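Local coordinates for protein FAD synthetase (Saccharomyces cerevisiae, PDB 2WSI) that catalyses the transfer of an adenylyl group from ATP to flavin mononucleotide, making the coenzyme FAD and releasing diphosphate, at residues I56-N61 and V68-Y73; E8-I13 and L72-L77; K219-I224 and N228-N233. One frame throughout, in Å; residues are numbered along the deposited sequence.

Contact 1: residues I56-N61 and V68-Y73; sequences ISFSYN and VLLLLY. With FAD (flavin-adenine dinucleotide), chain C.
The F58 ring takes L70 CD1 over one face, 4.1 Å from its centroid and almost on the ring normal, while the backbone carbonyl carbon of L69 lies at its rim near the ring plane. The same ring turns an edge to the face of Y73, a T-shaped pair with centroids 5.2 Å apart and planes at 69°. F58 CZ reaches the helix backbone itself, 3.4 Å from L70 N. With CG anti to the backbone N (chi1 -167°), the phenyl group is carried off the strand against L69, L70 and Y73 of the helix. The other methyl of L70, CD2, sits over a face of Y60, whose OH bonds to T123. With an alanine in place of F58, the Y73 face and L70 CD1 are likely to lose their partner and a gap to open between strand and helix. On the ligand side, FAD O2B donates to S59 O (2.9 Å), and N61 packs its CB and amide against the adenine. Strand 56-59 and residues 68-73 run roughly antiparallel (145°), and the helix also leans on V162 of the neighbouring strand 160-162: the first strand-loop-helix unit of the PAPS reductase-like HUP fold, with the nucleotide at the strand's C-terminal end.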
loop_
_atom_site.group_PDB
_atom_site.type_symbol
_atom_site.label_atom_id
_atom_site.label_comp_id
_atom_site.label_asym_id
_atom_site.label_seq_id
_atom_site.Cartn_x
_atom_site.Cartn_y
_atom_site.Cartn_z
ATOM N N ILE A 56 -9.528 15.045 1.938
ATOM C CA ILE A 56 -9.002 13.822 1.341
ATOM C C ILE A 56 -9.123 12.683 2.324
ATOM O O ILE A 56 -8.639 12.803 3.437
ATOM C CB ILE A 56 -7.505 13.938 1.017
ATOM C CG1 ILE A 56 -7.224 15.082 0.032
ATOM C CG2 ILE A 56 -7.007 12.648 0.363
ATOM C CD1 ILE A 56 -5.745 15.281 -0.207
ATOM N N SER A 57 -9.693 11.559 1.890
ATOM C CA SER A 57 -9.593 10.334 2.656
ATOM C C SER A 57 -8.692 9.338 1.927
ATOM O O SER A 57 -8.698 9.266 0.705
ATOM C CB SER A 57 -10.952 9.693 2.823
ATOM O OG SER A 57 -10.826 8.598 3.693
ATOM N N PHE A 58 -7.915 8.591 2.685
ATOM C CA PHE A 58 -7.002 7.593 2.124
ATOM C C PHE A 58 -7.712 6.231 2.139
ATOM O O PHE A 58 -8.120 5.748 3.215
ATOM C CB PHE A 58 -5.729 7.547 2.990
ATOM C CG PHE A 58 -4.605 6.789 2.357
ATOM C CD1 PHE A 58 -3.577 7.462 1.738
ATOM C CD2 PHE A 58 -4.597 5.401 2.367
ATOM C CE1 PHE A 58 -2.538 6.765 1.106
ATOM C CE2 PHE A 58 -3.575 4.686 1.733
ATOM C CZ PHE A 58 -2.549 5.362 1.104
ATOM N N SER A 59 -7.909 5.610 0.966
ATOM C CA SER A 59 -8.497 4.261 0.964
ATOM C C SER A 59 -7.413 3.221 1.218
ATOM O O SER A 59 -6.470 3.054 0.445
ATOM C CB SER A 59 -9.305 3.934 -0.309
ATOM O OG SER A 59 -8.510 4.026 -1.482
ATOM N N TYR A 60 -7.564 2.518 2.324
ATOM C CA TYR A 60 -6.530 1.612 2.791
ATOM C C TYR A 60 -7.142 0.234 3.063
ATOM O O TYR A 60 -8.147 0.131 3.770
ATOM C CB TYR A 60 -5.949 2.171 4.080
ATOM C CG TYR A 60 -4.836 1.344 4.682
ATOM C CD1 TYR A 60 -3.641 1.148 3.988
ATOM C CD2 TYR A 60 -4.961 0.781 5.958
ATOM C CE1 TYR A 60 -2.609 0.406 4.531
ATOM C CE2 TYR A 60 -3.939 0.041 6.509
ATOM C CZ TYR A 60 -2.753 -0.147 5.786
ATOM O OH TYR A 60 -1.690 -0.860 6.282
ATOM N N ASN A 61 -6.516 -0.819 2.546
ATOM C CA ASN A 61 -7.009 -2.187 2.769
ATOM C C ASN A 61 -5.881 -3.110 3.248
ATOM O O ASN A 61 -6.046 -4.330 3.286
ATOM C CB ASN A 61 -7.649 -2.769 1.501
ATOM C CG ASN A 61 -6.645 -2.907 0.350
ATOM O OD1 ASN A 61 -5.461 -2.597 0.491
ATOM N ND2 ASN A 61 -7.126 -3.371 -0.798
ATOM N N VAL A 68 2.501 0.676 0.532
ATOM C CA VAL A 68 3.606 1.445 -0.033
ATOM C C VAL A 68 3.157 2.884 -0.220
ATOM O O VAL A 68 3.873 3.818 0.153
ATOM C CB VAL A 68 4.122 0.849 -1.372
ATOM C CG1 VAL A 68 4.979 1.895 -2.125
ATOM C CG2 VAL A 68 4.930 -0.410 -1.083
ATOM N N LEU A 69 1.964 3.071 -0.791
ATOM C CA LEU A 69 1.443 4.419 -1.001
ATOM C C LEU A 69 1.280 5.178 0.300
ATOM O O LEU A 69 1.635 6.358 0.408
ATOM C CB LEU A 69 0.113 4.391 -1.754
ATOM C CG LEU A 69 -0.414 5.769 -2.155
ATOM C CD1 LEU A 69 0.689 6.641 -2.789
ATOM C CD2 LEU A 69 -1.652 5.669 -3.032
ATOM N N LEU A 70 0.760 4.497 1.311
ATOM C CA LEU A 70 0.597 5.144 2.612
ATOM C C LEU A 70 1.935 5.602 3.186
ATOM O O LEU A 70 2.045 6.715 3.701
ATOM C CB LEU A 70 -0.103 4.179 3.591
ATOM C CG LEU A 70 -0.278 4.784 4.983
ATOM C CD1 LEU A 70 -1.050 6.107 4.915
ATOM C CD2 LEU A 70 -1.007 3.778 5.904
ATOM N N LEU A 71 2.977 4.775 3.077
ATOM C CA LEU A 71 4.303 5.204 3.520
ATOM C C LEU A 71 4.765 6.434 2.732
ATOM O O LEU A 71 5.252 7.381 3.321
ATOM C CB LEU A 71 5.348 4.089 3.394
ATOM C CG LEU A 71 5.111 2.790 4.156
ATOM C CD1 LEU A 71 6.233 1.794 3.837
ATOM C CD2 LEU A 71 5.006 3.039 5.661
ATOM N N LEU A 72 4.604 6.427 1.408
ATOM C CA LEU A 72 4.979 7.597 0.585
ATOM C C LEU A 72 4.151 8.843 0.932
ATOM O O LEU A 72 4.656 9.964 0.976
ATOM C CB LEU A 72 4.843 7.276 -0.915
ATOM C CG LEU A 72 5.765 6.134 -1.339
ATOM C CD1 LEU A 72 5.387 5.715 -2.758
ATOM C CD2 LEU A 72 7.232 6.568 -1.233
ATOM N N TYR A 73 2.873 8.624 1.202
ATOM C CA TYR A 73 1.939 9.692 1.503
ATOM C C TYR A 73 2.348 10.357 2.820
ATOM O O TYR A 73 2.385 11.590 2.923
ATOM C CB TYR A 73 0.546 9.082 1.654
ATOM C CG TYR A 73 -0.599 10.071 1.702
ATOM C CD1 TYR A 73 -1.150 10.561 0.517
ATOM C CD2 TYR A 73 -1.154 10.477 2.898
ATOM C CE1 TYR A 73 -2.213 11.423 0.521
ATOM C CE2 TYR A 73 -2.238 11.370 2.933
ATOM C CZ TYR A 73 -2.767 11.830 1.721
ATOM O OH TYR A 73 -3.846 12.687 1.672
HETATM P PA FAD C . -7.960 -3.345 -5.875
HETATM O O1A FAD C . -7.741 -4.727 -5.322
HETATM O O2A FAD C . -9.428 -3.035 -5.991
HETATM O O5B FAD C . -7.159 -2.191 -5.064
HETATM C C5B FAD C . -6.977 -0.933 -5.687
HETATM C C4B FAD C . -6.976 0.151 -4.604
HETATM O O4B FAD C . -8.294 0.403 -4.191
HETATM C C3B FAD C . -6.228 -0.292 -3.362
HETATM O O3B FAD C . -4.861 0.026 -3.439
HETATM C C2B FAD C . -6.930 0.501 -2.275
HETATM O O2B FAD C . -6.399 1.806 -2.193
HETATM C C1B FAD C . -8.345 0.571 -2.786
HETATM N N9A FAD C . -9.106 -0.544 -2.201
HETATM C C8A FAD C . -9.350 -1.784 -2.736
HETATM N N7A FAD C . -10.112 -2.495 -1.861
HETATM C C5A FAD C . -10.327 -1.713 -0.771
HETATM C C6A FAD C . -11.010 -1.918 0.410
HETATM N N6A FAD C . -11.652 -3.069 0.683
HETATM N N1A FAD C . -11.063 -0.894 1.311
HETATM C C2A FAD C . -10.449 0.320 1.081
HETATM N N3A FAD C . -9.736 0.505 -0.081
HETATM C C4A FAD C . -9.714 -0.492 -0.992
HETATM N N1 FAD C . -13.721 1.899 -11.223
HETATM C C2 FAD C . -14.314 2.522 -12.290
HETATM O O2 FAD C . -14.499 1.908 -13.341
HETATM N N3 FAD C . -14.706 3.834 -12.190
HETATM C C4 FAD C . -14.517 4.537 -11.020
HETATM O O4 FAD C . -14.884 5.716 -11.004
HETATM C C4X FAD C . -13.915 3.906 -9.927
HETATM N N5 FAD C . -13.699 4.576 -8.725
HETATM C C5X FAD C . -13.093 3.938 -7.660
HETATM C C6 FAD C . -12.873 4.600 -6.452
HETATM C C7 FAD C . -12.287 3.920 -5.381
HETATM C C7M FAD C . -12.047 4.600 -4.063
HETATM C C8 FAD C . -11.909 2.592 -5.533
HETATM C C8M FAD C . -11.255 1.856 -4.403
HETATM C C9 FAD C . -12.120 1.944 -6.737
HETATM C C9A FAD C . -12.718 2.601 -7.793
HETATM N N10 FAD C . -12.932 1.923 -8.977
HETATM C C10 FAD C . -13.506 2.582 -10.045
HETATM C "C1'" FAD C . -12.487 0.491 -9.108
HETATM C "C2'" FAD C . -11.024 0.426 -9.597
HETATM O "O2'" FAD C . -10.780 1.197 -10.749
HETATM C "C3'" FAD C . -10.548 -1.001 -9.858
HETATM O "O3'" FAD C . -11.170 -1.491 -11.021
HETATM C "C4'" FAD C . -10.868 -1.903 -8.681
HETATM O "O4'" FAD C . -10.464 -1.288 -7.475
HETATM C "C5'" FAD C . -10.127 -3.234 -8.811
HETATM O "O5'" FAD C . -8.799 -2.987 -9.235
HETATM P P FAD C . -7.565 -3.815 -8.613
HETATM O O1P FAD C . -7.992 -5.243 -8.366
HETATM O O2P FAD C . -6.339 -3.653 -9.482
HETATM O O3P FAD C . -7.153 -3.139 -7.228
#

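Contact 2: residues E8-I13 and L72-L77; sequences EMCYEI and LYLSCL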
loop_
_atom_site.group_PDB
_atom_site.type_symbol
_atom_site.label_atom_id
_atom_site.label_comp_id
_atom_site.label_asym_id
_atom_site.label_seq_id
_atom_site.Cartn_x
_atom_site.Cartn_y
_atom_site.Cartn_z
ATOM N N GLU A 8 7.311 11.643 10.056
ATOM C CA GLU A 8 8.770 11.841 10.072
ATOM C C GLU A 8 9.519 10.518 9.831
ATOM O O GLU A 8 10.494 10.473 9.093
ATOM C CB GLU A 8 9.232 12.476 11.410
ATOM C CG GLU A 8 10.615 13.076 11.310
ATOM C CD GLU A 8 11.725 12.077 11.595
ATOM O OE1 GLU A 8 11.468 11.054 12.280
ATOM O OE2 GLU A 8 12.872 12.337 11.157
ATOM N N MET A 9 9.042 9.434 10.441
ATOM C CA MET A 9 9.626 8.115 10.210
ATOM C C MET A 9 9.566 7.742 8.714
ATOM O O MET A 9 10.570 7.348 8.118
ATOM C CB MET A 9 8.922 7.036 11.061
ATOM C CG MET A 9 9.510 5.584 10.829
ATOM S SD MET A 9 8.616 4.253 11.713
ATOM C CE MET A 9 7.096 4.207 10.730
ATOM N N CYS A 10 8.395 7.876 8.101
ATOM C CA CYS A 10 8.241 7.495 6.690
ATOM C C CYS A 10 9.109 8.404 5.799
ATOM O O CYS A 10 9.694 7.985 4.796
ATOM C CB CYS A 10 6.763 7.592 6.314
ATOM S SG CYS A 10 5.792 6.230 7.071
ATOM N N TYR A 11 9.218 9.658 6.201
ATOM C CA TYR A 11 10.097 10.589 5.520
ATOM C C TYR A 11 11.538 10.092 5.549
ATOM O O TYR A 11 12.230 10.151 4.528
ATOM C CB TYR A 11 10.006 11.998 6.129
ATOM C CG TYR A 11 11.020 12.928 5.514
ATOM C CD1 TYR A 11 10.763 13.558 4.286
ATOM C CD2 TYR A 11 12.238 13.164 6.132
ATOM C CE1 TYR A 11 11.719 14.398 3.681
ATOM C CE2 TYR A 11 13.198 14.015 5.540
ATOM C CZ TYR A 11 12.923 14.627 4.328
ATOM O OH TYR A 11 13.850 15.473 3.758
ATOM N N GLU A 12 11.992 9.605 6.709
ATOM C CA GLU A 12 13.373 9.115 6.826
ATOM C C GLU A 12 13.554 7.881 5.959
ATOM O O GLU A 12 14.598 7.699 5.322
ATOM C CB GLU A 12 13.731 8.769 8.288
ATOM C CG GLU A 12 13.732 9.974 9.234
ATOM C CD GLU A 12 14.149 9.612 10.663
ATOM O OE1 GLU A 12 14.268 8.410 10.995
ATOM O OE2 GLU A 12 14.366 10.539 11.471
ATOM N N ILE A 13 12.536 7.030 5.928
ATOM C CA ILE A 13 12.620 5.781 5.165
ATOM C C ILE A 13 12.759 6.086 3.695
ATOM O O ILE A 13 13.574 5.503 2.997
ATOM C CB ILE A 13 11.392 4.877 5.439
ATOM C CG1 ILE A 13 11.517 4.264 6.843
ATOM C CG2 ILE A 13 11.283 3.743 4.407
ATOM C CD1 ILE A 13 10.251 3.501 7.330
ATOM N N LEU A 72 4.604 6.427 1.408
ATOM C CA LEU A 72 4.979 7.597 0.585
ATOM C C LEU A 72 4.151 8.843 0.932
ATOM O O LEU A 72 4.656 9.964 0.976
ATOM C CB LEU A 72 4.843 7.276 -0.915
ATOM C CG LEU A 72 5.765 6.134 -1.339
ATOM C CD1 LEU A 72 5.387 5.715 -2.758
ATOM C CD2 LEU A 72 7.232 6.568 -1.233
ATOM N N TYR A 73 2.873 8.624 1.202
ATOM C CA TYR A 73 1.939 9.692 1.503
ATOM C C TYR A 73 2.348 10.357 2.820
ATOM O O TYR A 73 2.385 11.590 2.923
ATOM C CB TYR A 73 0.546 9.082 1.654
ATOM C CG TYR A 73 -0.599 10.071 1.702
ATOM C CD1 TYR A 73 -1.150 10.561 0.517
ATOM C CD2 TYR A 73 -1.154 10.477 2.898
ATOM C CE1 TYR A 73 -2.213 11.423 0.521
ATOM C CE2 TYR A 73 -2.238 11.370 2.933
ATOM C CZ TYR A 73 -2.767 11.830 1.721
ATOM O OH TYR A 73 -3.846 12.687 1.672
ATOM N N LEU A 74 2.690 9.538 3.811
ATOM C CA LEU A 74 3.126 10.056 5.113
ATOM C C LEU A 74 4.436 10.798 4.973
ATOM O O LEU A 74 4.631 11.839 5.586
ATOM C CB LEU A 74 3.276 8.908 6.137
ATOM C CG LEU A 74 1.903 8.371 6.596
ATOM C CD1 LEU A 74 2.037 7.039 7.293
ATOM C CD2 LEU A 74 1.201 9.415 7.471
ATOM N N SER A 75 5.338 10.265 4.161
ATOM C CA SER A 75 6.561 10.996 3.868
ATOM C C SER A 75 6.277 12.386 3.294
ATOM O O SER A 75 6.877 13.390 3.717
ATOM C CB SER A 75 7.433 10.197 2.900
ATOM O OG SER A 75 8.595 10.937 2.592
ATOM N N CYS A 76 5.356 12.459 2.344
ATOM C CA CYS A 76 4.968 13.754 1.760
ATOM C C CYS A 76 4.208 14.636 2.739
ATOM O O CYS A 76 4.262 15.883 2.666
ATOM C CB CYS A 76 4.124 13.532 0.511
ATOM S SG CYS A 76 5.112 12.834 -0.833
ATOM N N LEU A 77 3.494 14.006 3.664
ATOM C CA LEU A 77 2.773 14.788 4.683
ATOM C C LEU A 77 3.787 15.541 5.574
ATOM O O LEU A 77 3.595 16.718 5.951
ATOM C CB LEU A 77 1.877 13.848 5.509
ATOM C CG LEU A 77 1.036 14.534 6.570
ATOM C CD1 LEU A 77 0.144 15.553 5.908
ATOM C CD2 LEU A 77 0.205 13.507 7.386
#
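Residues 8-13 of helix 3-18 and 72-77 of helix 64-87 cross at -107°, nearly at right angles, and their local axes come within 7.1 Å. At the crossing the backbones almost touch: the CA atoms of Y11 and S75 are 3.9 Å apart, consistent with the small side chains of C10 and S75 beside them. S75 OG, anti to its own N (chi1 178°), is laid against the first helix, 3.3 Å from Y11 CA, and S75 CB rests 3.7 Å from C10 O. Beside this point C10 CB meets L74 CB at 3.7 Å, and C10 SG touches both CB and the CD1 methyl of L74 at 3.8 Å. On the other flank Y11 CD1 approaches S75 OG obliquely, also at 3.8 Å, and the tyrosine ring meets W78 farther along helix 64-87. T14, one turn on, bonds its hydroxyl to C10 O and touches L72 and S75. No hydrogen bond joins the two segments, although the meeting surface includes a serine hydroxyl, a thiol and a backbone carbonyl. The crossing therefore depends on close van der Waals packing of small groups, which puts the N-terminal helix directly on the backbone of helix 64-87, away from the FAD site.

Contact 3: residues K219-I224 and N228-N233; sequences KGFTSI and NNSLPN. With SO4 (sulfate ion), chain B.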
loop_
_atom_site.group_PDB
_atom_site.type_symbol
_atom_site.label_atom_id
_atom_site.label_comp_id
_atom_site.label_asym_id
_atom_site.label_seq_id
_atom_site.Cartn_x
_atom_site.Cartn_y
_atom_site.Cartn_z
ATOM N N LYS A 219 3.044 -16.236 3.024
ATOM C CA LYS A 219 2.533 -17.564 2.649
ATOM C C LYS A 219 2.390 -17.788 1.131
ATOM O O LYS A 219 1.839 -18.808 0.686
ATOM C CB LYS A 219 1.183 -17.814 3.307
ATOM C CG LYS A 219 1.205 -17.782 4.845
ATOM C CD LYS A 219 2.216 -18.773 5.441
ATOM C CE LYS A 219 1.692 -20.209 5.378
ATOM N NZ LYS A 219 2.338 -21.109 6.395
ATOM N N GLY A 220 2.880 -16.847 0.327
ATOM C CA GLY A 220 2.835 -17.033 -1.124
ATOM C C GLY A 220 1.791 -16.230 -1.863
ATOM O O GLY A 220 1.722 -16.298 -3.085
ATOM N N PHE A 221 0.961 -15.458 -1.151
ATOM C CA PHE A 221 0.081 -14.536 -1.847
ATOM C C PHE A 221 0.916 -13.476 -2.563
ATOM O O PHE A 221 1.929 -13.017 -2.024
ATOM C CB PHE A 221 -0.913 -13.870 -0.865
ATOM C CG PHE A 221 -2.015 -14.802 -0.396
ATOM C CD1 PHE A 221 -3.307 -14.684 -0.898
ATOM C CD2 PHE A 221 -1.751 -15.806 0.512
ATOM C CE1 PHE A 221 -4.314 -15.545 -0.482
ATOM C CE2 PHE A 221 -2.756 -16.660 0.927
ATOM C CZ PHE A 221 -4.030 -16.533 0.429
ATOM N N THR A 222 0.490 -13.083 -3.767
ATOM C CA THR A 222 1.076 -11.921 -4.446
ATOM C C THR A 222 0.016 -10.845 -4.684
ATOM O O THR A 222 0.294 -9.753 -5.164
ATOM C CB THR A 222 1.679 -12.316 -5.806
ATOM O OG1 THR A 222 0.649 -12.911 -6.616
ATOM C CG2 THR A 222 2.845 -13.267 -5.604
ATOM N N SER A 223 -1.214 -11.192 -4.388
ATOM C CA SER A 223 -2.338 -10.287 -4.578
ATOM C C SER A 223 -3.373 -10.765 -3.578
ATOM O O SER A 223 -3.614 -11.973 -3.479
ATOM C CB SER A 223 -2.875 -10.427 -6.010
ATOM O OG SER A 223 -3.967 -9.557 -6.241
ATOM N N ILE A 224 -3.972 -9.857 -2.821
ATOM C CA ILE A 224 -4.937 -10.285 -1.811
ATOM C C ILE A 224 -6.341 -9.825 -2.181
ATOM O O ILE A 224 -6.591 -8.634 -2.377
ATOM C CB ILE A 224 -4.576 -9.781 -0.386
ATOM C CG1 ILE A 224 -3.198 -10.299 0.038
ATOM C CG2 ILE A 224 -5.627 -10.250 0.611
ATOM C CD1 ILE A 224 -2.655 -9.638 1.349
ATOM N N ASN A 228 -12.555 -16.282 -0.801
ATOM C CA ASN A 228 -13.052 -17.166 -1.839
ATOM C C ASN A 228 -12.484 -16.883 -3.225
ATOM O O ASN A 228 -12.644 -17.705 -4.124
ATOM C CB ASN A 228 -14.577 -17.101 -1.891
ATOM C CG ASN A 228 -15.092 -15.706 -2.188
ATOM O OD1 ASN A 228 -14.470 -14.706 -1.822
ATOM N ND2 ASN A 228 -16.241 -15.634 -2.844
ATOM N N ASN A 229 -11.835 -15.734 -3.414
ATOM C CA ASN A 229 -11.373 -15.357 -4.745
ATOM C C ASN A 229 -9.859 -15.134 -4.860
ATOM O O ASN A 229 -9.396 -14.523 -5.838
ATOM C CB ASN A 229 -12.143 -14.123 -5.245
ATOM C CG ASN A 229 -11.794 -12.852 -4.487
ATOM O OD1 ASN A 229 -10.630 -12.589 -4.183
ATOM N ND2 ASN A 229 -12.806 -12.036 -4.208
ATOM N N SER A 230 -9.090 -15.619 -3.881
ATOM C CA SER A 230 -7.631 -15.455 -3.930
ATOM C C SER A 230 -6.874 -16.516 -3.133
ATOM O O SER A 230 -7.288 -16.918 -2.054
ATOM C CB SER A 230 -7.222 -14.051 -3.469
ATOM O OG SER A 230 -7.464 -13.875 -2.086
ATOM N N LEU A 231 -5.749 -16.955 -3.689
ATOM C CA LEU A 231 -4.928 -18.016 -3.110
ATOM C C LEU A 231 -3.484 -17.646 -3.260
ATOM O O LEU A 231 -3.164 -16.710 -3.977
ATOM C CB LEU A 231 -5.097 -19.315 -3.892
ATOM C CG LEU A 231 -6.484 -19.646 -4.410
ATOM C CD1 LEU A 231 -6.392 -20.733 -5.483
ATOM C CD2 LEU A 231 -7.320 -20.084 -3.236
ATOM N N PRO A 232 -2.598 -18.431 -2.647
ATOM C CA PRO A 232 -1.164 -18.298 -2.905
ATOM C C PRO A 232 -0.885 -18.456 -4.392
ATOM O O PRO A 232 -1.647 -19.117 -5.110
ATOM C CB PRO A 232 -0.547 -19.444 -2.093
ATOM C CG PRO A 232 -1.597 -19.801 -1.083
ATOM C CD PRO A 232 -2.900 -19.540 -1.736
ATOM N N ASN A 233 0.176 -17.830 -4.881
ATOM C CA ASN A 233 0.377 -17.786 -6.323
ATOM C C ASN A 233 0.892 -19.148 -6.830
ATOM O O ASN A 233 1.911 -19.636 -6.349
ATOM C CB ASN A 233 1.354 -16.670 -6.692
ATOM C CG ASN A 233 1.327 -16.346 -8.176
ATOM O OD1 ASN A 233 1.464 -17.228 -9.022
ATOM N ND2 ASN A 233 1.199 -15.076 -8.495
HETATM S S SO4 B . -2.493 -6.339 -3.360
HETATM O O1 SO4 B . -3.782 -6.716 -3.909
HETATM O O2 SO4 B . -2.724 -5.394 -2.272
HETATM O O3 SO4 B . -1.837 -7.541 -2.845
HETATM O O4 SO4 B . -1.711 -5.629 -4.365
HETATM O O HOH W 1 -2.061 -14.254 -4.585
#
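S230 comes first to touch the opposite segment: its carbonyl O lies near the plane of the F221 ring, 3.6 Å from CE1, and its OG, bonded to G226 O, is also at that rim. At L231 the peptide passes over the F221 face, the carbonyl carbon 3.6 Å from CE1. L231 O accepts from a water that donates also to S223 O and accepts from T222 N, bridging the two backbones. P232 continues over the same face, its CD 4.2 Å from the phenyl centroid in a CH-pi contact, and its CB rests on K219 O. N233 closes the contact with two bonds. Its N donates to G220 O (2.8 Å), from above the carbonyl plane; its ND2, carried across by a CG anti to the backbone N (chi1 -165°), gives T222 OG1 a nearly straight bond (2.9 Å, 169°) in its own amide plane. ND2 bonds also to L298 O and T222 OG1 to E299 O, tying both segments to the C-terminal chain near R300 of the FAD site. I224 N donates to O3 of a sulfate, probably from the crystallisation liquor, and weakly to O1. Direct hydrogen bonds, a bridging water and F221-P232 packing thus join two loop segments that lack regular structure.

From the N terminus, helix 3-18 supplies the first half of contact 2, which closes only when the chain, after helix 25-45 and strand 56-59, reaches residues 72-77. Contact 1 (56-61 with 68-73) falls within this longer loop, and the two end on the same stretch of helix 64-87, sharing L72 and Y73. Helix 64-87 thus packs on the central sheet through contact 1 and on the N-terminal helix through contact 2; the two touch where L71 O meets C10 CB. Contact 3 follows much later as a separate short loop after helix 215-218, its centre about 22 Å from that of contact 1, and lies across the chain's centre from contact 2.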